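Local coordinates for DNA polymerase sliding clamp B (Sulfolobus tokodaii, PDB 3AIZ) that forms one subunit of a ring-shaped PCNA sliding clamp that encircles DNA and tethers the replicative polymerase and other DNA-processing proteins to it, at the interface of chains A and B. Residues are numbered along the deposited sequence; one frame, centred on the assembly and turned at random. Chains: chain A, DNA polymerase sliding clamp B; chain B, DNA polymerase sliding clamp C.

Contacts 1 and 3 lie along the seam where strand 175-183 of chain A pairs with strand 106-111 of chain B, and contact 2 continues past the end of the pairing, at the 103-105 turn of chain B. The C-alpha centre of contact 1 is about 8 Å from that of contact 2 and about 13 Å from that of contact 3; contacts 2 and 3 lie about 19 Å apart. Contacts 1 and 2 share A:Val142, B:Tyr105 and B:Glu106, contacts 1 and 3 B:Thr108 and B:Phe109. Together they join a PCNA2 to a PCNA3 subunit within the heterotetramer, which holds two copies of each.

Contact 1: the interface of chains A and B. Residues chain A 142, 145-146, 148-149, 177-181; chain B 105-109.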
# COMPACT_ATOMS: atom_id res chain seq x y z
N VAL A 142 30.02 -3.90 -11.70
CA VAL A 142 31.18 -3.02 -11.68
C VAL A 142 31.08 -1.96 -12.78
O VAL A 142 31.24 -0.77 -12.52
CB VAL A 142 32.49 -3.79 -11.85
CG1 VAL A 142 33.67 -2.84 -11.87
CG2 VAL A 142 32.65 -4.83 -10.75
N ASP A 145 28.65 0.56 -11.92
CA ASP A 145 29.24 1.50 -10.96
C ASP A 145 30.09 2.54 -11.68
O ASP A 145 30.02 3.73 -11.37
CB ASP A 145 30.07 0.75 -9.92
CG ASP A 145 29.22 -0.04 -8.95
OD1 ASP A 145 28.03 0.30 -8.79
OD2 ASP A 145 29.74 -1.00 -8.34
N ILE A 146 30.89 2.09 -12.63
CA ILE A 146 31.73 2.99 -13.43
C ILE A 146 30.87 3.94 -14.25
O ILE A 146 31.24 5.10 -14.47
CB ILE A 146 32.66 2.20 -14.36
CG1 ILE A 146 33.67 1.39 -13.54
CG2 ILE A 146 33.38 3.14 -15.31
CD1 ILE A 146 34.66 0.61 -14.39
N ARG A 148 27.96 5.11 -13.32
CA ARG A 148 27.53 6.10 -12.35
C ARG A 148 28.62 7.14 -12.12
O ARG A 148 28.36 8.34 -12.06
CB ARG A 148 27.16 5.43 -11.03
CG ARG A 148 27.08 6.38 -9.85
CD ARG A 148 27.41 5.66 -8.56
NE ARG A 148 28.72 5.01 -8.64
CZ ARG A 148 29.15 4.09 -7.79
NH1 ARG A 148 28.38 3.69 -6.79
NH2 ARG A 148 30.35 3.55 -7.95
N ASP A 149 29.86 6.67 -11.98
CA ASP A 149 31.00 7.56 -11.81
C ASP A 149 31.10 8.51 -12.99
O ASP A 149 31.20 9.73 -12.81
CB ASP A 149 32.29 6.75 -11.69
CG ASP A 149 32.33 5.89 -10.45
OD1 ASP A 149 31.44 6.05 -9.58
OD2 ASP A 149 33.24 5.04 -10.34
N TYR A 177 38.24 12.38 -13.23
CA TYR A 177 37.93 11.02 -12.81
C TYR A 177 38.90 10.03 -13.44
O TYR A 177 39.25 10.15 -14.62
CB TYR A 177 36.49 10.65 -13.19
CG TYR A 177 36.17 9.19 -12.98
CD1 TYR A 177 35.86 8.70 -11.72
CD2 TYR A 177 36.16 8.30 -14.04
CE1 TYR A 177 35.56 7.36 -11.52
CE2 TYR A 177 35.87 6.96 -13.86
CZ TYR A 177 35.57 6.50 -12.60
OH TYR A 177 35.27 5.17 -12.41
N LYS A 178 39.33 9.05 -12.66
CA LYS A 178 40.24 8.03 -13.15
C LYS A 178 40.14 6.74 -12.33
O LYS A 178 40.60 6.69 -11.19
CB LYS A 178 41.68 8.54 -13.15
CG LYS A 178 42.70 7.55 -13.69
CD LYS A 178 44.11 8.10 -13.63
CE LYS A 178 44.23 9.40 -14.41
NZ LYS A 178 45.60 10.00 -14.29
N SER A 179 39.55 5.71 -12.92
CA SER A 179 39.44 4.41 -12.27
C SER A 179 40.44 3.43 -12.86
O SER A 179 40.84 3.55 -14.02
CB SER A 179 38.02 3.86 -12.39
OG SER A 179 37.62 3.75 -13.74
N LEU A 180 40.84 2.45 -12.06
CA LEU A 180 41.81 1.45 -12.49
C LEU A 180 41.26 0.04 -12.29
O LEU A 180 40.86 -0.33 -11.19
CB LEU A 180 43.12 1.60 -11.72
CG LEU A 180 43.77 2.99 -11.75
CD1 LEU A 180 45.00 3.03 -10.86
CD2 LEU A 180 44.12 3.39 -13.18
N LEU A 181 41.25 -0.74 -13.37
CA LEU A 181 40.79 -2.12 -13.30
C LEU A 181 41.96 -3.07 -13.51
O LEU A 181 42.69 -2.96 -14.50
CB LEU A 181 39.70 -2.37 -14.34
CG LEU A 181 38.54 -1.36 -14.34
CD1 LEU A 181 37.48 -1.76 -15.35
CD2 LEU A 181 37.95 -1.24 -12.95
N TYR B 105 36.86 -1.90 -6.93
CA TYR B 105 37.81 -1.34 -7.87
C TYR B 105 38.30 0.00 -7.34
O TYR B 105 37.63 0.63 -6.52
CB TYR B 105 37.18 -1.17 -9.26
CG TYR B 105 36.06 -0.16 -9.30
CD1 TYR B 105 34.84 -0.42 -8.71
CD2 TYR B 105 36.22 1.06 -9.96
CE1 TYR B 105 33.81 0.50 -8.75
CE2 TYR B 105 35.20 1.98 -10.01
CZ TYR B 105 34.00 1.70 -9.40
OH TYR B 105 32.97 2.62 -9.45
N GLU B 106 39.46 0.44 -7.80
CA GLU B 106 40.03 1.70 -7.33
C GLU B 106 39.66 2.85 -8.27
O GLU B 106 39.71 2.71 -9.49
CB GLU B 106 41.55 1.60 -7.19
CG GLU B 106 42.18 2.75 -6.43
CD GLU B 106 43.67 2.57 -6.23
OE1 GLU B 106 44.29 1.86 -7.05
OE2 GLU B 106 44.21 3.13 -5.26
N ARG B 107 39.29 3.99 -7.69
CA ARG B 107 38.84 5.13 -8.47
C ARG B 107 39.20 6.44 -7.77
O ARG B 107 39.12 6.54 -6.55
CB ARG B 107 37.33 5.05 -8.70
CG ARG B 107 36.53 4.84 -7.42
CD ARG B 107 35.10 4.43 -7.71
NE ARG B 107 34.33 4.20 -6.50
CZ ARG B 107 34.46 3.12 -5.72
NH1 ARG B 107 33.71 2.99 -4.64
NH2 ARG B 107 35.34 2.19 -6.03
N THR B 108 39.61 7.44 -8.55
CA THR B 108 40.02 8.72 -7.99
C THR B 108 39.32 9.91 -8.65
O THR B 108 39.47 10.14 -9.85
CB THR B 108 41.54 8.92 -8.10
OG1 THR B 108 42.21 7.99 -7.24
CG2 THR B 108 41.93 10.34 -7.70
N PHE B 109 38.57 10.65 -7.85
CA PHE B 109 37.94 11.88 -8.30
C PHE B 109 38.79 13.08 -7.87
O PHE B 109 39.44 13.04 -6.83
CB PHE B 109 36.53 12.02 -7.72
CG PHE B 109 35.57 10.98 -8.20
CD1 PHE B 109 35.52 9.73 -7.61
CD2 PHE B 109 34.69 11.25 -9.24
CE1 PHE B 109 34.63 8.77 -8.05
CE2 PHE B 109 33.79 10.30 -9.68
CZ PHE B 109 33.77 9.05 -9.09
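Edge-to-edge antiparallel pairing of two strands, the head-to-tail interface typical of PCNA sliding clamps, joins a PCNA2 subunit to a PCNA3 subunit and carries a β-sheet across their boundary. Strand 175-183 of chain A runs against strand 106-111 of chain B. A:Leu180 N donates to B:Glu106 O at 2.8 Å, nearly straight (167° at H) and in the carbonyl plane. A:Lys178 and B:Thr108 bond reciprocally, B:Thr108 N reaching A:Lys178 O at 2.9 Å; both donors stand above the carbonyl planes. B:Tyr105, with CG in the crowded position between its backbone N and carbonyl carbon (chi1 66°), sends its ring along helix 140-150. Its long, flat side chain suits the surface of A:Val142, A:Asp145, A:Ile146 and A:Leu181, which touch its aromatic carbons or CB. Tip to tip with A:Asp149, the phenol B:Tyr105 OH donates to A:Asp149 OD2 at 2.6 Å from above the carboxylate plane, while B:Arg107 NH2 lies over one face of the ring, near its rim. On the other oxygen, A:Asp149 OD1 takes A:Arg148 NE at 3.1 Å, a salt bridge likely to steady the carboxylate and its negative charge. Alongside, A:Tyr177 and B:Phe109 point the same way, and A:Tyr177 CD1 rests over the rim of one phenylalanine face, giving a greasy, aromatic flank.

Contact 2: the interface of chains A and B. Residues chain A 142, 185-186; chain B 102-106.
A cis peptide bond between A:Lys185 and A:Pro186 turns the chain A backbone beside B:Gly103 and B:Val104, in the 103-105 turn that links strand 97-102 to strand 106-111; B:Gly103 has phi/psi of -155°/-120°, a conformation that its lack of a side chain readily allows. This is the flank of a PCNA sliding-clamp subunit interface, closed by a lysine arm and an apolar cluster. A:Lys185 stretches out fully, with CG anti to the backbone N (chi1 -177°) and every later torsion extended. Its methylenes pass along the turn, A:Lys185 CG lying 3.4 Å from B:Val104 O, and the length of the chain delivers the ammonium group to B:Asp102. There A:Lys185 NZ donates to the syn lone pair of B:Asp102 OD1, 3.0 Å away, in a salt bridge where the two side chains cross at about a right angle. B:Glu106 OE1, 4.7 Å from A:Lys185 NZ, does not touch it but may add to the negative field around the ammonium. Next to this arm, the rigid ring of A:Pro186 lies obliquely against B:Tyr105, A:Pro186 CG meeting B:Tyr105 CB at 3.5 Å. A:Pro186 CB also packs on B:Val104 CG1, 3.7 Å away. B:Val104 CG1, anti to its backbone N, meets A:Val142 CG2 at 3.8 Å, so a compact branched residue packs between A:Pro186 and A:Val142 of helix 140-150.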
# COMPACT_ATOMS: atom_id res chain seq x y z
N VAL A 142 30.02 -3.90 -11.70
CA VAL A 142 31.18 -3.02 -11.68
C VAL A 142 31.08 -1.96 -12.78
O VAL A 142 31.24 -0.77 -12.52
CB VAL A 142 32.49 -3.79 -11.85
CG1 VAL A 142 33.67 -2.84 -11.87
CG2 VAL A 142 32.65 -4.83 -10.75
N LYS A 185 40.60 -7.57 -9.40
CA LYS A 185 40.16 -6.31 -8.83
C LYS A 185 39.85 -5.28 -9.91
O LYS A 185 40.66 -4.39 -10.18
CB LYS A 185 41.21 -5.75 -7.87
CG LYS A 185 40.81 -4.47 -7.17
CD LYS A 185 41.94 -3.91 -6.32
CE LYS A 185 41.54 -2.60 -5.67
NZ LYS A 185 42.66 -2.00 -4.88
N PRO A 186 38.66 -5.39 -10.54
CA PRO A 186 37.66 -6.43 -10.29
C PRO A 186 37.66 -7.46 -11.40
O PRO A 186 36.86 -8.40 -11.37
CB PRO A 186 36.34 -5.65 -10.35
CG PRO A 186 36.70 -4.25 -10.88
CD PRO A 186 38.10 -4.33 -11.38
N ASP B 102 38.54 3.10 -2.59
CA ASP B 102 39.19 1.82 -2.81
C ASP B 102 38.34 0.67 -2.28
O ASP B 102 38.17 0.51 -1.08
CB ASP B 102 40.57 1.81 -2.16
CG ASP B 102 41.41 0.62 -2.58
OD1 ASP B 102 40.85 -0.34 -3.16
OD2 ASP B 102 42.64 0.64 -2.34
N GLY B 103 37.82 -0.14 -3.20
CA GLY B 103 37.02 -1.30 -2.84
C GLY B 103 37.06 -2.35 -3.93
O GLY B 103 38.13 -2.86 -4.26
N VAL B 104 35.90 -2.69 -4.48
CA VAL B 104 35.82 -3.63 -5.59
C VAL B 104 36.79 -3.21 -6.69
O VAL B 104 37.45 -4.04 -7.31
CB VAL B 104 34.40 -3.70 -6.16
CG1 VAL B 104 34.37 -4.61 -7.39
CG2 VAL B 104 33.42 -4.18 -5.10
N TYR B 105 36.86 -1.90 -6.93
CA TYR B 105 37.81 -1.34 -7.87
C TYR B 105 38.30 0.00 -7.34
O TYR B 105 37.63 0.63 -6.52
CB TYR B 105 37.18 -1.17 -9.26
CG TYR B 105 36.06 -0.16 -9.30
CD1 TYR B 105 34.84 -0.42 -8.71
CD2 TYR B 105 36.22 1.06 -9.96
CE1 TYR B 105 33.81 0.50 -8.75
CE2 TYR B 105 35.20 1.98 -10.01
CZ TYR B 105 34.00 1.70 -9.40
OH TYR B 105 32.97 2.62 -9.45
N GLU B 106 39.46 0.44 -7.80
CA GLU B 106 40.03 1.70 -7.33
C GLU B 106 39.66 2.85 -8.27
O GLU B 106 39.71 2.71 -9.49
CB GLU B 106 41.55 1.60 -7.19
CG GLU B 106 42.18 2.75 -6.43
CD GLU B 106 43.67 2.57 -6.23
OE1 GLU B 106 44.29 1.86 -7.05
OE2 GLU B 106 44.21 3.13 -5.26

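Contact 3: the interface of chains A and B. Residues chain A 153, 173-176; chain B 73, 108-112.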
# COMPACT_ATOMS: atom_id res chain seq x y z
N VAL A 153 31.29 13.24 -13.92
CA VAL A 153 32.36 14.14 -14.36
C VAL A 153 32.38 14.44 -15.86
O VAL A 153 31.67 15.31 -16.34
CB VAL A 153 33.74 13.62 -13.92
CG1 VAL A 153 34.77 14.74 -13.99
CG2 VAL A 153 33.67 13.04 -12.52
N ALA A 173 35.32 20.69 -16.53
CA ALA A 173 35.19 21.86 -15.66
C ALA A 173 36.09 21.78 -14.43
O ALA A 173 35.67 22.11 -13.32
CB ALA A 173 33.74 22.05 -15.24
N GLY A 174 37.33 21.34 -14.64
CA GLY A 174 38.30 21.27 -13.56
C GLY A 174 38.20 20.00 -12.74
O GLY A 174 39.10 19.69 -11.96
N ARG A 175 37.11 19.27 -12.92
CA ARG A 175 36.93 18.00 -12.22
C ARG A 175 37.52 16.84 -13.02
O ARG A 175 37.52 16.85 -14.25
CB ARG A 175 35.45 17.76 -11.90
CG ARG A 175 34.94 18.63 -10.77
CD ARG A 175 33.48 18.35 -10.43
NE ARG A 175 32.58 18.73 -11.51
CZ ARG A 175 31.87 17.87 -12.23
NH1 ARG A 175 31.93 16.57 -11.97
NH2 ARG A 175 31.08 18.31 -13.20
N THR A 176 38.03 15.85 -12.30
CA THR A 176 38.74 14.73 -12.93
C THR A 176 38.29 13.39 -12.37
O THR A 176 37.99 13.27 -11.18
CB THR A 176 40.26 14.87 -12.75
OG1 THR A 176 40.85 15.36 -13.96
CG2 THR A 176 40.89 13.53 -12.39
N ASP B 73 29.60 18.53 -5.20
CA ASP B 73 30.43 17.63 -6.00
C ASP B 73 31.16 16.64 -5.11
O ASP B 73 31.27 15.46 -5.44
CB ASP B 73 31.44 18.43 -6.82
CG ASP B 73 30.77 19.33 -7.84
OD1 ASP B 73 29.63 19.01 -8.25
OD2 ASP B 73 31.38 20.35 -8.22
N THR B 108 39.61 7.44 -8.55
CA THR B 108 40.02 8.72 -7.99
C THR B 108 39.32 9.91 -8.65
O THR B 108 39.47 10.14 -9.85
CB THR B 108 41.54 8.92 -8.10
OG1 THR B 108 42.21 7.99 -7.24
CG2 THR B 108 41.93 10.34 -7.70
N PHE B 109 38.57 10.65 -7.85
CA PHE B 109 37.94 11.88 -8.30
C PHE B 109 38.79 13.08 -7.87
O PHE B 109 39.44 13.04 -6.83
CB PHE B 109 36.53 12.02 -7.72
CG PHE B 109 35.57 10.98 -8.20
CD1 PHE B 109 35.52 9.73 -7.61
CD2 PHE B 109 34.69 11.25 -9.24
CE1 PHE B 109 34.63 8.77 -8.05
CE2 PHE B 109 33.79 10.30 -9.68
CZ PHE B 109 33.77 9.05 -9.09
N THR B 110 38.77 14.14 -8.67
CA THR B 110 39.51 15.35 -8.34
C THR B 110 38.62 16.58 -8.48
O THR B 110 37.87 16.71 -9.44
CB THR B 110 40.76 15.51 -9.22
OG1 THR B 110 41.78 14.61 -8.76
CG2 THR B 110 41.29 16.93 -9.14
N PHE B 111 38.72 17.48 -7.51
CA PHE B 111 37.93 18.70 -7.53
C PHE B 111 38.83 19.93 -7.55
O PHE B 111 39.86 19.95 -6.88
CB PHE B 111 37.00 18.75 -6.31
CG PHE B 111 36.16 17.52 -6.14
CD1 PHE B 111 36.58 16.49 -5.31
CD2 PHE B 111 34.96 17.38 -6.82
CE1 PHE B 111 35.81 15.35 -5.16
CE2 PHE B 111 34.19 16.24 -6.67
CZ PHE B 111 34.61 15.23 -5.84
N PRO B 112 38.45 20.94 -8.33
CA PRO B 112 39.22 22.19 -8.39
C PRO B 112 39.11 22.95 -7.08
O PRO B 112 38.06 22.89 -6.43
CB PRO B 112 38.53 22.97 -9.51
CG PRO B 112 37.12 22.47 -9.48
CD PRO B 112 37.24 21.01 -9.17
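Main-chain hydrogen bonds form the core of this end of the PCNA subunit interface, where A:Thr176 of strand 175-183 pairs antiparallel with B:Thr110 of strand 106-111. Each residue both gives and takes: A:Thr176 N reaches B:Thr110 O at 3.0 Å, and B:Thr110 N reaches A:Thr176 O at 2.8 Å. Both donors lie in the carbonyl plane, on a lone pair. Threonine suits such a pair, since its branched CB favours extended backbone.

Apolar packing follows from the pairing. The two threonine side chains lie side by side and point the same way, with A:Thr176 CB 3.6 Å from B:Thr110 CB. A:Val153 reaches in obliquely, its CG2 touching B:Phe109 CD2 at 3.9 Å. At the strand end, B:Pro112 sets its CD against A:Arg175 CG at 3.7 Å, and the ring and the arginine chain run alongside. A:Gly174, whose O is a van der Waals neighbour of that proline, brings the backbone close and takes up a positive phi (85°).

Charge pairing is looser. A:Arg175 has CG anti to its carbonyl carbon, and its CG and CD pass B:Phe111 along the extended part of the chain (chi2 -178°). The bend at chi3 (-67°) then sets the direction of NE and the guanidinium near B:Asp73 of helix 71-78. The two side chains cross at about a right angle in a long salt bridge, with A:Arg175 NE 3.9 Å from B:Asp73 OD2, and A:Arg175 CD lies 3.6 Å from that same oxygen.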